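Local coordinates for translation initiation factor eIF2 assembly protein (Schizosaccharomyces pombe, PDB 4ZGP) that acts as an ATP-dependent chaperone that binds the gamma subunit of eIF2 and allows it to assemble with the alpha and beta subunits, at residues E193-V198 and P264-L269; A205-D210 and G268-W273; P241-D246 and I257-F262. All coordinates share one frame; numbering follows the deposited sequence.

Contact 1: residues E193-V198 and P264-L269. With ADP (adenosine-5'-diphosphate), chain C.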
loop_
_atom_site.group_PDB
_atom_site.type_symbol
_atom_site.label_atom_id
_atom_site.label_comp_id
_atom_site.label_asym_id
_atom_site.label_seq_id
_atom_site.Cartn_x
_atom_site.Cartn_y
_atom_site.Cartn_z
ATOM N N GLU A 193 -7.677 -5.783 9.502
ATOM C CA GLU A 193 -7.108 -4.700 8.716
ATOM C C GLU A 193 -8.236 -3.803 8.216
ATOM O O GLU A 193 -9.330 -4.276 7.891
ATOM C CB GLU A 193 -6.273 -5.225 7.547
ATOM C CG GLU A 193 -5.057 -4.353 7.278
ATOM C CD GLU A 193 -4.579 -4.397 5.850
ATOM O OE1 GLU A 193 -4.730 -5.456 5.198
ATOM O OE2 GLU A 193 -4.055 -3.363 5.389
ATOM N N PHE A 194 -7.970 -2.502 8.177
ATOM C CA PHE A 194 -9.015 -1.547 7.793
ATOM C C PHE A 194 -8.491 -0.554 6.771
ATOM O O PHE A 194 -7.299 -0.266 6.727
ATOM C CB PHE A 194 -9.542 -0.774 9.017
ATOM C CG PHE A 194 -10.117 -1.655 10.081
ATOM C CD1 PHE A 194 -11.455 -2.029 10.035
ATOM C CD2 PHE A 194 -9.307 -2.150 11.103
ATOM C CE1 PHE A 194 -12.002 -2.877 11.014
ATOM C CE2 PHE A 194 -9.855 -2.991 12.103
ATOM C CZ PHE A 194 -11.194 -3.344 12.054
ATOM N N ARG A 195 -9.406 -0.000 5.985
ATOM C CA ARG A 195 -9.067 1.080 5.076
ATOM C C ARG A 195 -9.798 2.331 5.547
ATOM O O ARG A 195 -10.991 2.275 5.811
ATOM C CB ARG A 195 -9.451 0.723 3.648
ATOM C CG ARG A 195 -9.229 1.872 2.669
ATOM C CD ARG A 195 -9.001 1.372 1.250
ATOM N NE ARG A 195 -7.713 0.699 1.099
ATOM C CZ ARG A 195 -7.250 0.227 -0.053
ATOM N NH1 ARG A 195 -7.991 0.330 -1.148
ATOM N NH2 ARG A 195 -6.042 -0.352 -0.111
ATOM N N CYS A 196 -9.071 3.446 5.644
ATOM C CA CYS A 196 -9.510 4.609 6.414
ATOM C C CYS A 196 -9.403 5.850 5.553
ATOM O O CYS A 196 -8.355 6.159 4.978
ATOM C CB CYS A 196 -8.676 4.772 7.687
ATOM S SG CYS A 196 -8.501 3.234 8.659
ATOM N N PHE A 197 -10.506 6.575 5.477
ATOM C CA PHE A 197 -10.647 7.628 4.503
ATOM C C PHE A 197 -10.638 8.970 5.214
ATOM O O PHE A 197 -11.345 9.176 6.201
ATOM C CB PHE A 197 -11.945 7.426 3.708
ATOM C CG PHE A 197 -11.990 6.129 2.960
ATOM C CD1 PHE A 197 -12.459 4.973 3.568
ATOM C CD2 PHE A 197 -11.585 6.066 1.642
ATOM C CE1 PHE A 197 -12.507 3.775 2.860
ATOM C CE2 PHE A 197 -11.629 4.872 0.938
ATOM C CZ PHE A 197 -12.091 3.731 1.540
ATOM N N VAL A 198 -9.801 9.867 4.711
ATOM C CA VAL A 198 -9.523 11.118 5.365
ATOM C C VAL A 198 -9.814 12.265 4.409
ATOM O O VAL A 198 -9.330 12.271 3.289
ATOM C CB VAL A 198 -8.040 11.213 5.812
ATOM C CG1 VAL A 198 -7.771 12.565 6.433
ATOM C CG2 VAL A 198 -7.694 10.088 6.785
ATOM N N PRO A 264 -10.535 7.719 -7.009
ATOM C CA PRO A 264 -11.206 6.434 -7.249
ATOM C C PRO A 264 -10.317 5.270 -7.666
ATOM O O PRO A 264 -10.792 4.146 -7.576
ATOM C CB PRO A 264 -12.208 6.774 -8.364
ATOM C CG PRO A 264 -12.567 8.191 -8.082
ATOM C CD PRO A 264 -11.252 8.828 -7.668
ATOM N N ARG A 265 -9.080 5.499 -8.089
ATOM C CA ARG A 265 -8.197 4.367 -8.357
ATOM C C ARG A 265 -7.797 3.646 -7.058
ATOM O O ARG A 265 -7.340 2.501 -7.067
ATOM C CB ARG A 265 -6.951 4.823 -9.116
ATOM C CG ARG A 265 -6.222 3.683 -9.798
ATOM C CD ARG A 265 -5.285 4.191 -10.873
ATOM N NE ARG A 265 -5.993 4.827 -11.979
ATOM C CZ ARG A 265 -6.465 4.182 -13.045
ATOM N NH1 ARG A 265 -7.086 4.861 -13.997
ATOM N NH2 ARG A 265 -6.321 2.861 -13.162
ATOM N N THR A 266 -7.960 4.324 -5.936
ATOM C CA THR A 266 -7.827 3.672 -4.641
ATOM C C THR A 266 -9.149 2.955 -4.347
ATOM O O THR A 266 -10.179 3.617 -4.207
ATOM C CB THR A 266 -7.497 4.701 -3.550
ATOM O OG1 THR A 266 -6.285 5.396 -3.896
ATOM C CG2 THR A 266 -7.352 4.024 -2.168
ATOM N N ASP A 267 -9.141 1.624 -4.291
ATOM C CA ASP A 267 -10.392 0.871 -4.057
ATOM C C ASP A 267 -11.165 1.369 -2.830
ATOM O O ASP A 267 -10.624 1.432 -1.726
ATOM C CB ASP A 267 -10.093 -0.626 -3.900
ATOM C CG ASP A 267 -11.328 -1.496 -4.110
ATOM O OD1 ASP A 267 -12.463 -0.980 -3.976
ATOM O OD2 ASP A 267 -11.162 -2.702 -4.426
ATOM N N GLY A 268 -12.439 1.734 -3.016
ATOM C CA GLY A 268 -13.235 2.243 -1.913
ATOM C C GLY A 268 -13.799 1.122 -1.061
ATOM O O GLY A 268 -14.310 1.346 0.037
ATOM N N LEU A 269 -13.702 -0.098 -1.583
ATOM C CA LEU A 269 -14.100 -1.308 -0.864
ATOM C C LEU A 269 -15.587 -1.290 -0.505
ATOM O O LEU A 269 -16.420 -1.465 -1.396
ATOM C CB LEU A 269 -13.215 -1.506 0.378
ATOM C CG LEU A 269 -11.729 -1.724 0.034
ATOM C CD1 LEU A 269 -10.907 -1.831 1.328
ATOM C CD2 LEU A 269 -11.525 -2.992 -0.801
HETATM P PB ADP C . -2.232 -2.081 -1.013
HETATM O O1B ADP C . -2.411 -0.813 -0.192
HETATM O O2B ADP C . -1.646 -1.842 -2.393
HETATM O O3B ADP C . -3.454 -2.970 -0.913
HETATM P PA ADP C . -0.748 -3.133 1.242
HETATM O O1A ADP C . -1.750 -2.310 2.013
HETATM O O2A ADP C . 0.752 -3.001 1.450
HETATM O O3A ADP C . -1.016 -2.924 -0.338
HETATM O "O5'" ADP C . -1.132 -4.670 1.497
HETATM C "C5'" ADP C . -1.829 -5.462 0.534
HETATM C "C4'" ADP C . -2.207 -6.731 1.277
HETATM O "O4'" ADP C . -1.044 -7.547 1.439
HETATM C "C3'" ADP C . -2.700 -6.402 2.677
HETATM O "O3'" ADP C . -4.130 -6.431 2.740
HETATM C "C2'" ADP C . -2.085 -7.456 3.573
HETATM O "O2'" ADP C . -3.025 -8.491 3.873
HETATM C "C1'" ADP C . -0.940 -8.047 2.776
HETATM N N9 ADP C . 0.324 -7.555 3.378
HETATM C C8 ADP C . 0.841 -6.319 3.203
HETATM N N7 ADP C . 2.007 -6.181 3.891
HETATM C C5 ADP C . 2.249 -7.351 4.525
HETATM C C6 ADP C . 3.314 -7.880 5.409
HETATM N N6 ADP C . 4.363 -7.086 5.745
HETATM N N1 ADP C . 3.198 -9.159 5.857
HETATM C C2 ADP C . 2.147 -9.928 5.496
HETATM N N3 ADP C . 1.143 -9.513 4.694
HETATM C C4 ADP C . 1.138 -8.254 4.182
HETATM O O HOH W 1 -6.781 0.015 -4.053
#
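Arg195 reaches from strand 193-199 to the loop 264-269 and lays its guanidinium edge-on against the backbone of Asp267. NH1 gives a hydrogen bond to Asp267 O at 2.9 Å, with the acceptor exactly in the guanidinium plane and NH1 lying in the carbonyl plane of Asp267, on a lone pair of O (C=O...N 124°). Thr266 CG2 lies over one face of the same group, 3.9 Å from Arg195 NH1. A water adds a second tie, accepting from both Arg195 NH1 and Asp267 N. The chain takes this course because CG is anti to the backbone N (chi1 175°) and a bend at chi3 swings the guanidinium toward the loop. Nearer the backbone, Leu269 crosses the arginine chain at about a right angle, its CD1 lying 3.7 Å from both CB and CD of Arg195. The strand belongs to the mixed sheet of the ATP-grasp fold, which contributes residues to the nucleotide site, and Arg195 and Glu193 both belong to the ADP pocket. Arg195 NE forms a salt bridge with Asp246 of the adjacent strand, while NH2 points toward the beta-phosphate, with ADP O1B 3.7 Å away near the guanidinium plane. Two residues earlier, Glu193 OE1, in the modelled one of two conformers, accepts from the ribose O3' of ADP at 2.7 Å. Phe197 extends the contact away from the nucleotide: its CZ comes to 3.6 Å from Gly268 O, approached obliquely, whereas Asp267 O lies near the ring plane at the edge. Within the loop, Asp267 OD1 accepts from Leu269 N at 2.8 Å from above the carboxylate plane, an Asx turn that folds the backbone beside the arginine.

Contact 2: residues A205-D210 and G268-W273. With ADP (adenosine-5'-diphosphate), chain C.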
loop_
_atom_site.group_PDB
_atom_site.type_symbol
_atom_site.label_atom_id
_atom_site.label_comp_id
_atom_site.label_asym_id
_atom_site.label_seq_id
_atom_site.Cartn_x
_atom_site.Cartn_y
_atom_site.Cartn_z
ATOM N N ALA A 205 -14.631 8.108 7.303
ATOM C CA ALA A 205 -15.109 6.739 7.091
ATOM C C ALA A 205 -13.979 5.736 7.217
ATOM O O ALA A 205 -12.841 6.059 6.905
ATOM C CB ALA A 205 -15.741 6.592 5.717
ATOM N N PHE A 206 -14.311 4.517 7.635
ATOM C CA PHE A 206 -13.381 3.397 7.471
ATOM C C PHE A 206 -14.148 2.098 7.384
ATOM O O PHE A 206 -15.296 2.000 7.840
ATOM C CB PHE A 206 -12.323 3.339 8.598
ATOM C CG PHE A 206 -12.829 2.903 9.957
ATOM C CD1 PHE A 206 -12.860 1.555 10.323
ATOM C CD2 PHE A 206 -13.186 3.845 10.904
ATOM C CE1 PHE A 206 -13.281 1.159 11.576
ATOM C CE2 PHE A 206 -13.608 3.452 12.187
ATOM C CZ PHE A 206 -13.651 2.111 12.521
ATOM N N CYS A 207 -13.519 1.106 6.761
ATOM C CA CYS A 207 -14.162 -0.176 6.586
ATOM C C CYS A 207 -13.169 -1.283 6.742
ATOM O O CYS A 207 -11.969 -1.087 6.611
ATOM C CB CYS A 207 -14.848 -0.275 5.207
ATOM S SG CYS A 207 -13.812 -0.127 3.740
ATOM N N GLN A 208 -13.699 -2.445 7.079
ATOM C CA GLN A 208 -12.956 -3.685 7.014
ATOM C C GLN A 208 -12.303 -3.857 5.647
ATOM O O GLN A 208 -12.911 -3.573 4.599
ATOM C CB GLN A 208 -13.869 -4.875 7.318
ATOM C CG GLN A 208 -13.144 -6.206 7.413
ATOM C CD GLN A 208 -14.047 -7.330 7.879
ATOM O OE1 GLN A 208 -15.207 -7.101 8.222
ATOM N NE2 GLN A 208 -13.518 -8.550 7.891
ATOM N N ARG A 209 -11.064 -4.347 5.647
ATOM C CA ARG A 209 -10.297 -4.408 4.412
ATOM C C ARG A 209 -10.534 -5.679 3.611
ATOM O O ARG A 209 -10.504 -5.652 2.381
ATOM C CB ARG A 209 -8.810 -4.254 4.716
ATOM C CG ARG A 209 -8.287 -2.887 4.373
ATOM C CD ARG A 209 -7.463 -2.908 3.102
ATOM N NE ARG A 209 -6.042 -2.902 3.408
ATOM C CZ ARG A 209 -5.079 -3.091 2.514
ATOM N NH1 ARG A 209 -3.817 -3.052 2.900
ATOM N NH2 ARG A 209 -5.380 -3.310 1.242
ATOM N N ASP A 210 -10.793 -6.791 4.290
ATOM C CA ASP A 210 -11.007 -8.054 3.575
ATOM C C ASP A 210 -12.489 -8.284 3.346
ATOM O O ASP A 210 -13.298 -7.409 3.643
ATOM C CB ASP A 210 -10.409 -9.226 4.352
ATOM C CG ASP A 210 -11.147 -9.496 5.629
ATOM O OD1 ASP A 210 -11.549 -8.510 6.285
ATOM O OD2 ASP A 210 -11.332 -10.682 5.981
ATOM N N GLY A 268 -12.439 1.734 -3.016
ATOM C CA GLY A 268 -13.235 2.243 -1.913
ATOM C C GLY A 268 -13.799 1.122 -1.061
ATOM O O GLY A 268 -14.310 1.346 0.037
ATOM N N LEU A 269 -13.702 -0.098 -1.583
ATOM C CA LEU A 269 -14.100 -1.308 -0.864
ATOM C C LEU A 269 -15.587 -1.290 -0.505
ATOM O O LEU A 269 -16.420 -1.465 -1.396
ATOM C CB LEU A 269 -13.215 -1.506 0.378
ATOM C CG LEU A 269 -11.729 -1.724 0.034
ATOM C CD1 LEU A 269 -10.907 -1.831 1.328
ATOM C CD2 LEU A 269 -11.525 -2.992 -0.801
ATOM N N LEU A 270 -15.934 -1.103 0.766
ATOM C CA LEU A 270 -17.352 -1.091 1.151
ATOM C C LEU A 270 -18.006 0.274 0.945
ATOM O O LEU A 270 -19.215 0.430 1.167
ATOM C CB LEU A 270 -17.528 -1.524 2.605
ATOM C CG LEU A 270 -17.045 -2.956 2.840
ATOM C CD1 LEU A 270 -17.299 -3.353 4.287
ATOM C CD2 LEU A 270 -17.757 -3.899 1.866
ATOM N N PHE A 271 -17.208 1.259 0.539
ATOM C CA PHE A 271 -17.726 2.583 0.173
ATOM C C PHE A 271 -17.624 2.826 -1.323
ATOM O O PHE A 271 -16.693 2.362 -1.978
ATOM C CB PHE A 271 -16.967 3.706 0.904
ATOM C CG PHE A 271 -17.141 3.677 2.379
ATOM C CD1 PHE A 271 -18.260 4.239 2.972
ATOM C CD2 PHE A 271 -16.201 3.067 3.184
ATOM C CE1 PHE A 271 -18.442 4.197 4.338
ATOM C CE2 PHE A 271 -16.376 3.027 4.558
ATOM C CZ PHE A 271 -17.506 3.583 5.142
ATOM N N SER A 272 -18.576 3.568 -1.881
ATOM C CA SER A 272 -18.400 4.048 -3.243
ATOM C C SER A 272 -17.768 5.433 -3.213
ATOM O O SER A 272 -17.917 6.175 -2.243
ATOM C CB SER A 272 -19.736 4.128 -3.981
ATOM O OG SER A 272 -20.497 5.186 -3.434
ATOM N N TRP A 273 -17.090 5.788 -4.290
ATOM C CA TRP A 273 -16.447 7.086 -4.357
ATOM C C TRP A 273 -17.473 8.200 -4.538
ATOM O O TRP A 273 -17.197 9.346 -4.206
ATOM C CB TRP A 273 -15.391 7.091 -5.468
ATOM C CG TRP A 273 -14.135 6.512 -4.925
ATOM C CD1 TRP A 273 -13.669 5.244 -5.109
ATOM C CD2 TRP A 273 -13.232 7.144 -4.002
ATOM N NE1 TRP A 273 -12.508 5.058 -4.382
ATOM C CE2 TRP A 273 -12.220 6.211 -3.696
ATOM C CE3 TRP A 273 -13.171 8.407 -3.422
ATOM C CZ2 TRP A 273 -11.163 6.509 -2.835
ATOM C CZ3 TRP A 273 -12.117 8.705 -2.578
ATOM C CH2 TRP A 273 -11.125 7.756 -2.293
HETATM P PB ADP C . -2.232 -2.081 -1.013
HETATM O O1B ADP C . -2.411 -0.813 -0.192
HETATM O O2B ADP C . -1.646 -1.842 -2.393
HETATM O O3B ADP C . -3.454 -2.970 -0.913
HETATM P PA ADP C . -0.748 -3.133 1.242
HETATM O O1A ADP C . -1.750 -2.310 2.013
HETATM O O2A ADP C . 0.752 -3.001 1.450
HETATM O O3A ADP C . -1.016 -2.924 -0.338
HETATM O "O5'" ADP C . -1.132 -4.670 1.497
HETATM C "C5'" ADP C . -1.829 -5.462 0.534
HETATM C "C4'" ADP C . -2.207 -6.731 1.277
HETATM O "O4'" ADP C . -1.044 -7.547 1.439
HETATM C "C3'" ADP C . -2.700 -6.402 2.677
HETATM O "O3'" ADP C . -4.130 -6.431 2.740
HETATM C "C2'" ADP C . -2.085 -7.456 3.573
HETATM O "O2'" ADP C . -3.025 -8.491 3.873
HETATM C "C1'" ADP C . -0.940 -8.047 2.776
HETATM N N9 ADP C . 0.324 -7.555 3.378
HETATM C C8 ADP C . 0.841 -6.319 3.203
HETATM N N7 ADP C . 2.007 -6.181 3.891
HETATM C C5 ADP C . 2.249 -7.351 4.525
HETATM C C6 ADP C . 3.314 -7.880 5.409
HETATM N N6 ADP C . 4.363 -7.086 5.745
HETATM N N1 ADP C . 3.198 -9.159 5.857
HETATM C C2 ADP C . 2.147 -9.928 5.496
HETATM N N3 ADP C . 1.143 -9.513 4.694
HETATM C C4 ADP C . 1.138 -8.254 4.182
#
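Arg209 NH2, in the modelled conformer of two, donates to ADP O3B at 2.9 Å (N-H...O 156°), while the aliphatic part of the same side chain rests on the loop 268-273, with Arg209 CD 4.0 Å from Leu269 CD1. Ribose O3' lies over one face of the guanidinium. NH1 turns toward the alpha-phosphate and forms a salt bridge with Asp246; its pairing with Glu193, also modelled in two conformers, is doubtful in detail. Away from the nucleotide the packing is apolar. Cys207 SG stands between its backbone N and carbonyl carbon (chi1 61°), which directs the sulfur to Leu269 CB at 3.7 Å; Cys207 CB meets Leu270 CB and Phe271 CE2. The Phe271 ring receives the Ala205 methyl over one face in a CH-pi contact, CB 3.9 Å from the centroid, and has Phe206 O at its edge, 3.6 Å from CE2. Cys207 SG approaches the ring obliquely. A type II' turn from Gly268 to Phe271, closed by Phe271 N to Gly268 O, presents Leu269, Leu270 and Phe271 to strand 202-208 of the ATP-grasp sheet. With no hydrogen bond across the segments, apolar packing joins loop to strand, whereas the arginine's cationic end would offset part of the phosphates' negative charge.

Contact 3: residues P241-D246 and I257-F262. With ADP (adenosine-5'-diphosphate), chain C.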
loop_
_atom_site.group_PDB
_atom_site.type_symbol
_atom_site.label_atom_id
_atom_site.label_comp_id
_atom_site.label_asym_id
_atom_site.label_seq_id
_atom_site.Cartn_x
_atom_site.Cartn_y
_atom_site.Cartn_z
ATOM N N PRO A 241 -4.434 17.153 2.547
ATOM C CA PRO A 241 -5.596 17.118 3.436
ATOM C C PRO A 241 -6.481 15.886 3.249
ATOM O O PRO A 241 -7.171 15.488 4.200
ATOM C CB PRO A 241 -6.364 18.388 3.040
ATOM C CG PRO A 241 -6.069 18.553 1.585
ATOM C CD PRO A 241 -4.604 18.128 1.450
ATOM N N ASP A 242 -6.488 15.328 2.043
ATOM C CA ASP A 242 -7.303 14.155 1.742
ATOM C C ASP A 242 -6.423 12.976 1.316
ATOM O O ASP A 242 -5.577 13.115 0.431
ATOM C CB ASP A 242 -8.297 14.434 0.617
ATOM C CG ASP A 242 -8.993 15.796 0.741
ATOM O OD1 ASP A 242 -9.174 16.317 1.857
ATOM O OD2 ASP A 242 -9.383 16.330 -0.317
ATOM N N PHE A 243 -6.640 11.819 1.930
ATOM C CA PHE A 243 -5.872 10.629 1.570
ATOM C C PHE A 243 -6.543 9.398 2.169
ATOM O O PHE A 243 -7.544 9.510 2.875
ATOM C CB PHE A 243 -4.396 10.759 2.041
ATOM C CG PHE A 243 -4.221 10.949 3.540
ATOM C CD1 PHE A 243 -4.302 12.210 4.114
ATOM C CD2 PHE A 243 -3.950 9.857 4.375
ATOM C CE1 PHE A 243 -4.112 12.395 5.490
ATOM C CE2 PHE A 243 -3.767 10.032 5.756
ATOM C CZ PHE A 243 -3.843 11.298 6.312
ATOM N N VAL A 244 -5.997 8.223 1.868
ATOM C CA VAL A 244 -6.567 6.971 2.354
ATOM C C VAL A 244 -5.452 6.180 3.014
ATOM O O VAL A 244 -4.424 6.007 2.392
ATOM C CB VAL A 244 -7.164 6.165 1.206
ATOM C CG1 VAL A 244 -7.786 4.870 1.719
ATOM C CG2 VAL A 244 -8.215 7.034 0.415
ATOM N N PHE A 245 -5.634 5.721 4.248
ATOM C CA PHE A 245 -4.552 4.945 4.868
ATOM C C PHE A 245 -5.062 3.586 5.304
ATOM O O PHE A 245 -6.219 3.452 5.685
ATOM C CB PHE A 245 -3.874 5.728 6.027
ATOM C CG PHE A 245 -4.724 5.985 7.256
ATOM C CD1 PHE A 245 -5.569 7.075 7.328
ATOM C CD2 PHE A 245 -4.572 5.209 8.393
ATOM C CE1 PHE A 245 -6.298 7.335 8.494
ATOM C CE2 PHE A 245 -5.295 5.463 9.560
ATOM C CZ PHE A 245 -6.163 6.513 9.611
ATOM N N ASP A 246 -4.213 2.557 5.165
ATOM C CA ASP A 246 -4.591 1.204 5.570
ATOM C C ASP A 246 -3.945 0.923 6.909
ATOM O O ASP A 246 -2.816 1.348 7.157
ATOM C CB ASP A 246 -4.156 0.148 4.540
ATOM C CG ASP A 246 -4.923 0.261 3.228
ATOM O OD1 ASP A 246 -6.026 0.848 3.221
ATOM O OD2 ASP A 246 -4.423 -0.223 2.204
ATOM N N ILE A 257 -0.162 0.604 7.435
ATOM C CA ILE A 257 0.280 -0.340 6.410
ATOM C C ILE A 257 0.538 0.337 5.068
ATOM O O ILE A 257 1.492 0.006 4.366
ATOM C CB ILE A 257 -0.755 -1.485 6.233
ATOM C CG1 ILE A 257 -0.918 -2.243 7.555
ATOM C CG2 ILE A 257 -0.364 -2.425 5.097
ATOM C CD1 ILE A 257 0.379 -2.919 8.043
ATOM N N ASP A 258 -0.292 1.317 4.708
ATOM C CA ASP A 258 -0.096 1.971 3.420
ATOM C C ASP A 258 -0.833 3.300 3.427
ATOM O O ASP A 258 -1.712 3.517 4.254
ATOM C CB ASP A 258 -0.605 1.086 2.271
ATOM C CG ASP A 258 0.010 1.452 0.911
ATOM O OD1 ASP A 258 0.969 2.244 0.833
ATOM O OD2 ASP A 258 -0.467 0.916 -0.098
ATOM N N ILE A 259 -0.438 4.176 2.515
ATOM C CA ILE A 259 -1.136 5.444 2.304
ATOM C C ILE A 259 -1.351 5.565 0.795
ATOM O O ILE A 259 -0.433 5.351 0.006
ATOM C CB ILE A 259 -0.349 6.671 2.874
ATOM C CG1 ILE A 259 -0.155 6.550 4.398
ATOM C CG2 ILE A 259 -1.116 7.987 2.567
ATOM C CD1 ILE A 259 0.538 7.740 5.058
ATOM N N ASN A 260 -2.573 5.893 0.388
ATOM C CA ASN A 260 -2.928 5.987 -1.018
ATOM C C ASN A 260 -3.688 7.280 -1.323
ATOM O O ASN A 260 -4.217 7.886 -0.409
ATOM C CB ASN A 260 -3.790 4.801 -1.413
ATOM C CG ASN A 260 -2.997 3.526 -1.485
ATOM O OD1 ASN A 260 -2.126 3.390 -2.332
ATOM N ND2 ASN A 260 -3.292 2.590 -0.603
ATOM N N PRO A 261 -3.742 7.694 -2.602
ATOM C CA PRO A 261 -4.460 8.956 -2.883
ATOM C C PRO A 261 -5.965 8.888 -2.636
ATOM O O PRO A 261 -6.574 7.830 -2.715
ATOM C CB PRO A 261 -4.177 9.185 -4.374
ATOM C CG PRO A 261 -2.886 8.472 -4.626
ATOM C CD PRO A 261 -3.013 7.217 -3.794
ATOM N N PHE A 262 -6.557 10.035 -2.313
ATOM C CA PHE A 262 -8.016 10.151 -2.175
ATOM C C PHE A 262 -8.563 10.321 -3.586
ATOM O O PHE A 262 -8.765 11.439 -4.055
ATOM C CB PHE A 262 -8.376 11.338 -1.279
ATOM C CG PHE A 262 -9.817 11.376 -0.838
ATOM C CD1 PHE A 262 -10.230 10.687 0.298
ATOM C CD2 PHE A 262 -10.745 12.144 -1.531
ATOM C CE1 PHE A 262 -11.549 10.734 0.726
ATOM C CE2 PHE A 262 -12.072 12.202 -1.105
ATOM C CZ PHE A 262 -12.480 11.491 0.012
HETATM P PB ADP C . -2.232 -2.081 -1.013
HETATM O O1B ADP C . -2.411 -0.813 -0.192
HETATM O O2B ADP C . -1.646 -1.842 -2.393
HETATM O O3B ADP C . -3.454 -2.970 -0.913
HETATM P PA ADP C . -0.748 -3.133 1.242
HETATM O O1A ADP C . -1.750 -2.310 2.013
HETATM O O2A ADP C . 0.752 -3.001 1.450
HETATM O O3A ADP C . -1.016 -2.924 -0.338
HETATM O "O5'" ADP C . -1.132 -4.670 1.497
HETATM C "C5'" ADP C . -1.829 -5.462 0.534
HETATM C "C4'" ADP C . -2.207 -6.731 1.277
HETATM O "O4'" ADP C . -1.044 -7.547 1.439
HETATM C "C3'" ADP C . -2.700 -6.402 2.677
HETATM O "O3'" ADP C . -4.130 -6.431 2.740
HETATM C "C2'" ADP C . -2.085 -7.456 3.573
HETATM O "O2'" ADP C . -3.025 -8.491 3.873
HETATM C "C1'" ADP C . -0.940 -8.047 2.776
HETATM N N9 ADP C . 0.324 -7.555 3.378
HETATM C C8 ADP C . 0.841 -6.319 3.203
HETATM N N7 ADP C . 2.007 -6.181 3.891
HETATM C C5 ADP C . 2.249 -7.351 4.525
HETATM C C6 ADP C . 3.314 -7.880 5.409
HETATM N N6 ADP C . 4.363 -7.086 5.745
HETATM N N1 ADP C . 3.198 -9.159 5.857
HETATM C C2 ADP C . 2.147 -9.928 5.496
HETATM N N3 ADP C . 1.143 -9.513 4.694
HETATM C C4 ADP C . 1.138 -8.254 4.182
HETATM O O HOH W 2 -4.527 12.323 -1.727
HETATM O O HOH W 3 -4.675 3.056 1.597
#
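With CG anti to the carbonyl carbon in Asp246 (chi1 -68°) and anti to the backbone N in Asp258 (chi1 -159°), both carboxylates turn toward the diphosphate from one face of an antiparallel hairpin. Asp258 OD2 lies 2.6 Å from ADP O1B, and Asp246 OD2 lies 3.2 Å from that oxygen. Asn260, on the same face, brings ND2 to 3.5 Å from ADP O1B and makes a weak hydrogen bond to Asp258 OD2. All three residues bind the nucleotide; Asp258 and Asn260 are also inferred magnesium ligands, consistent with an ATP-grasp site. Lys115 forms a salt bridge with Asp258, while Asp246 is held by two arginines. The backbone holds this face in register: Val244 and Asn260 form a hydrogen-bonded pair, and Asn260 N meets Val244 O nearly head-on at 2.7 Å. Asp246 N donates to Asp258 O and Asp246 O accepts from Ile257 N, so Ile257 and Asp258 both face Asp246 in a classic beta bulge. A water links Val244 O, weakly, with Asn260 ND2. On the other face Phe245 CB touches Ile259 CG1. Phe243 CD2 meets Ile259 CG2 at 3.8 Å, the two side chains crossing obliquely. At the far end Phe262 CB packs on Asp242 CB at 3.6 Å. Helix 221-233 covers Phe243 and Phe245, Trp37 of helix 34-40 reaches Asp258 and Ile259, and strand 193-199 flanks strand 243-250 across from its hairpin partner 253-261.

The three contacts share one mixed sheet, ordered 253-261, 243-250, 193-199, 202-208 and 287-289. Contact 3 joins the first two strands, while contacts 1 and 2 tie the next two to the loop between strand 253-261 and helix 273-278, with Gly268 and Leu269 common to both. Along the chain, contact 3 is nested within the loops closed by contacts 1 and 2. The centres of contacts 1 and 2 lie about 5 Å apart. Contact 3 has its centre about 7 Å from that of contact 1 and about 12 Å from that of contact 2. Salt bridges from Asp246 to Arg195 and Arg209 join all three, bringing residues of neighbouring strands to one ADP in the ATP-grasp site.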